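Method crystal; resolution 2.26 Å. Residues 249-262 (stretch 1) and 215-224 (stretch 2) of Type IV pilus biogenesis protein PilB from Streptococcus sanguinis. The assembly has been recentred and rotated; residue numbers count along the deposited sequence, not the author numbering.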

# COMPACT_ATOMS: atom_id res chain seq x y z
N ASN A 249 -3.04 -22.38 -17.64
CA ASN A 249 -2.45 -21.75 -16.47
C ASN A 249 -3.45 -21.70 -15.32
O ASN A 249 -4.67 -21.80 -15.51
CB ASN A 249 -1.97 -20.34 -16.80
CG ASN A 249 -0.87 -20.34 -17.83
OD1 ASN A 249 -0.16 -21.33 -18.01
ND2 ASN A 249 -0.72 -19.21 -18.52
N LEU A 250 -2.92 -21.51 -14.10
CA LEU A 250 -3.73 -21.40 -12.88
C LEU A 250 -4.72 -22.55 -12.77
O LEU A 250 -5.86 -22.37 -12.32
CB LEU A 250 -4.46 -20.07 -12.82
CG LEU A 250 -3.66 -18.78 -12.88
CD1 LEU A 250 -4.60 -17.64 -13.26
CD2 LEU A 250 -3.00 -18.50 -11.53
N ASN A 251 -4.31 -23.73 -13.19
CA ASN A 251 -5.21 -24.86 -13.15
C ASN A 251 -5.26 -25.42 -11.73
O ASN A 251 -4.22 -25.77 -11.17
CB ASN A 251 -4.74 -25.92 -14.13
CG ASN A 251 -5.75 -27.00 -14.32
OD1 ASN A 251 -5.52 -28.15 -13.96
ND2 ASN A 251 -6.92 -26.64 -14.86
N PRO A 252 -6.44 -25.51 -11.11
CA PRO A 252 -6.50 -25.88 -9.69
C PRO A 252 -6.09 -27.32 -9.48
O PRO A 252 -6.57 -28.22 -10.16
CB PRO A 252 -7.98 -25.65 -9.32
CG PRO A 252 -8.45 -24.62 -10.33
CD PRO A 252 -7.72 -24.97 -11.60
N ASP A 253 -5.18 -27.52 -8.51
CA ASP A 253 -4.64 -28.83 -8.13
C ASP A 253 -3.64 -28.70 -6.97
O ASP A 253 -2.86 -27.74 -6.95
CB ASP A 253 -3.97 -29.51 -9.32
CG ASP A 253 -3.53 -30.93 -9.01
OD1 ASP A 253 -4.40 -31.79 -8.72
OD2 ASP A 253 -2.30 -31.18 -9.05
N GLY A 254 -3.66 -29.63 -6.02
CA GLY A 254 -2.72 -29.62 -4.90
C GLY A 254 -3.29 -29.07 -3.60
O GLY A 254 -4.48 -28.79 -3.46
N VAL A 255 -2.39 -28.91 -2.63
CA VAL A 255 -2.72 -28.38 -1.31
C VAL A 255 -2.26 -26.92 -1.21
O VAL A 255 -2.09 -26.25 -2.23
CB VAL A 255 -2.10 -29.25 -0.20
CG1 VAL A 255 -2.88 -30.55 -0.07
CG2 VAL A 255 -0.62 -29.53 -0.51
N THR A 256 -2.07 -26.40 0.00
CA THR A 256 -1.88 -24.96 0.20
C THR A 256 -0.57 -24.71 0.94
O THR A 256 -0.48 -24.93 2.15
CB THR A 256 -3.09 -24.38 0.96
OG1 THR A 256 -4.30 -24.74 0.27
CG2 THR A 256 -3.01 -22.84 1.07
N ASN A 257 0.43 -24.21 0.22
CA ASN A 257 1.79 -23.99 0.74
C ASN A 257 2.11 -22.52 0.54
O ASN A 257 2.90 -22.15 -0.35
CB ASN A 257 2.80 -24.89 0.02
CG ASN A 257 4.20 -24.88 0.66
OD1 ASN A 257 4.53 -23.99 1.45
ND2 ASN A 257 5.04 -25.88 0.32
N PRO A 258 1.51 -21.64 1.33
CA PRO A 258 1.71 -20.20 1.11
C PRO A 258 3.15 -19.75 1.33
O PRO A 258 3.62 -18.83 0.64
CB PRO A 258 0.74 -19.55 2.12
CG PRO A 258 0.60 -20.56 3.22
CD PRO A 258 0.71 -21.91 2.55
N GLY A 259 3.88 -20.37 2.26
CA GLY A 259 5.29 -20.03 2.41
C GLY A 259 6.07 -20.14 1.11
O GLY A 259 6.84 -19.24 0.76
N ASP A 260 5.87 -21.23 0.36
CA ASP A 260 6.64 -21.37 -0.88
C ASP A 260 6.20 -20.32 -1.90
O ASP A 260 7.04 -19.73 -2.59
CB ASP A 260 6.55 -22.79 -1.45
CG ASP A 260 7.73 -23.13 -2.40
OD1 ASP A 260 8.81 -22.51 -2.29
OD2 ASP A 260 7.58 -24.00 -3.28
N GLY A 261 4.90 -20.05 -1.99
CA GLY A 261 4.45 -19.01 -2.89
C GLY A 261 5.07 -17.67 -2.54
O GLY A 261 5.52 -16.93 -3.42
N LEU A 262 5.12 -17.36 -1.24
CA LEU A 262 5.68 -16.10 -0.77
C LEU A 262 7.17 -16.03 -1.06
O LEU A 262 7.71 -14.95 -1.35
CB LEU A 262 5.40 -15.93 0.73
CG LEU A 262 5.84 -14.58 1.31
CD1 LEU A 262 4.97 -13.42 0.76
CD2 LEU A 262 5.81 -14.59 2.82
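Stretch 2, residues 215-224: NLVGFSTSAK

Stretch 2 enters as a strand, residues 215-219, turns through 220-222 and leaves as a second strand from Ala-223. The two arms form a hairpin: Gly-218 N to Lys-224 O and Lys-224 N to Gly-218 O are both 2.8 Å. Ser-220 N to Ser-222 O, 3.0 Å, closes the turn. Stretch 1 is loop as far as Asn-257, then helix from Pro-258 onward. The helix runs nearly antiparallel to strand 215-219, with a crossing angle of 161° and a closest axial approach of 7.7 Å. The loop follows the hairpin turn, with CA of Val-255 4.6 Å from CA of Thr-221 and CA of Thr-256 4.7 Å from CA of Ser-220. Farther on, CA of Gly-261 is 4.8 Å from CA of Ala-223.

Polar contacts hold the turn. Val-255 N donates to Thr-221 OG1 at 3.0 Å. Asn-257 ND2 donates to Thr-221 O at 3.2 Å, while Asn-257 OD1 caps the helix by accepting from Asp-260 N at 3.3 Å. One side chain thus ties the helix start to the hairpin. Asp-260 OD2 accepts from Ala-223 N at 3.0 Å. Two weak bonds add to these: Asn-257 N to Ser-220 O, 2.9 Å, and Ser-220 OG to Asp-253 O, 3.0 Å.

Phe-219 points toward stretch 1, with chi1 in the p well. Pro-258 CA lies over one ring face, 4.0 Å from the centroid of Phe-219, in a CH-pi contact. Thr-256 CG2 meets the ring edge at Phe-219 CE1, 4.0 Å away. Gly-261 lets the helix come close: its CA is 3.6 Å from Phe-219 CB and 3.7 Å from Ala-223 CB. A CB on Gly-261 would clash with Phe-219 CD2. Apart from this cluster, Leu-250 CD2 meets Leu-216 CD2 at 4.4 Å.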

# COMPACT_ATOMS: atom_id res chain seq x y z
N ASN A 215 4.41 -9.34 -11.85
CA ASN A 215 4.61 -10.72 -12.28
C ASN A 215 3.58 -11.58 -11.56
O ASN A 215 2.83 -11.09 -10.71
CB ASN A 215 6.05 -11.22 -12.04
CG ASN A 215 6.35 -11.50 -10.57
OD1 ASN A 215 5.67 -10.98 -9.68
ND2 ASN A 215 7.37 -12.34 -10.31
N LEU A 216 3.56 -12.86 -11.88
CA LEU A 216 2.52 -13.75 -11.39
C LEU A 216 3.15 -15.02 -10.84
O LEU A 216 3.87 -15.71 -11.57
CB LEU A 216 1.52 -14.07 -12.51
CG LEU A 216 0.28 -14.84 -12.03
CD1 LEU A 216 -0.43 -14.07 -10.90
CD2 LEU A 216 -0.68 -15.15 -13.19
N VAL A 217 2.87 -15.33 -9.57
CA VAL A 217 3.30 -16.56 -8.93
C VAL A 217 2.06 -17.35 -8.56
O VAL A 217 1.11 -16.81 -7.97
CB VAL A 217 4.16 -16.29 -7.67
CG1 VAL A 217 4.42 -17.59 -6.87
CG2 VAL A 217 5.46 -15.59 -8.02
N GLY A 218 2.06 -18.63 -8.89
CA GLY A 218 1.05 -19.55 -8.42
C GLY A 218 1.65 -20.44 -7.34
O GLY A 218 2.85 -20.67 -7.30
N PHE A 219 0.80 -20.93 -6.45
CA PHE A 219 1.29 -21.87 -5.46
C PHE A 219 0.16 -22.80 -5.09
O PHE A 219 -1.00 -22.40 -5.03
CB PHE A 219 1.86 -21.18 -4.20
CG PHE A 219 0.80 -20.59 -3.29
CD1 PHE A 219 0.23 -21.34 -2.28
CD2 PHE A 219 0.40 -19.25 -3.44
CE1 PHE A 219 -0.74 -20.80 -1.44
CE2 PHE A 219 -0.56 -18.69 -2.60
CZ PHE A 219 -1.13 -19.47 -1.60
N SER A 220 0.52 -24.05 -4.86
CA SER A 220 -0.39 -24.99 -4.24
C SER A 220 0.45 -25.90 -3.37
O SER A 220 0.94 -25.46 -2.31
CB SER A 220 -1.18 -25.77 -5.29
OG SER A 220 -0.31 -26.46 -6.18
N THR A 221 0.60 -27.16 -3.77
CA THR A 221 1.53 -28.04 -3.07
C THR A 221 2.92 -27.41 -3.02
O THR A 221 3.63 -27.51 -2.01
CB THR A 221 1.56 -29.40 -3.77
OG1 THR A 221 0.26 -30.01 -3.63
CG2 THR A 221 2.61 -30.32 -3.15
N SER A 222 3.30 -26.71 -4.07
CA SER A 222 4.51 -25.92 -4.09
C SER A 222 4.30 -24.82 -5.13
O SER A 222 3.29 -24.78 -5.82
CB SER A 222 5.73 -26.82 -4.37
OG SER A 222 5.86 -27.06 -5.75
N ALA A 223 5.26 -23.91 -5.21
CA ALA A 223 5.07 -22.69 -5.97
C ALA A 223 5.63 -22.84 -7.38
O ALA A 223 6.50 -23.67 -7.65
CB ALA A 223 5.72 -21.49 -5.25
N LYS A 224 5.12 -22.00 -8.28
CA LYS A 224 5.53 -21.97 -9.68
C LYS A 224 5.40 -20.54 -10.19
O LYS A 224 4.47 -19.81 -9.81
CB LYS A 224 4.69 -22.93 -10.53
CG LYS A 224 4.89 -22.77 -12.03
CD LYS A 224 3.63 -23.08 -12.87
CE LYS A 224 4.02 -23.44 -14.32
NZ LYS A 224 2.86 -23.74 -15.20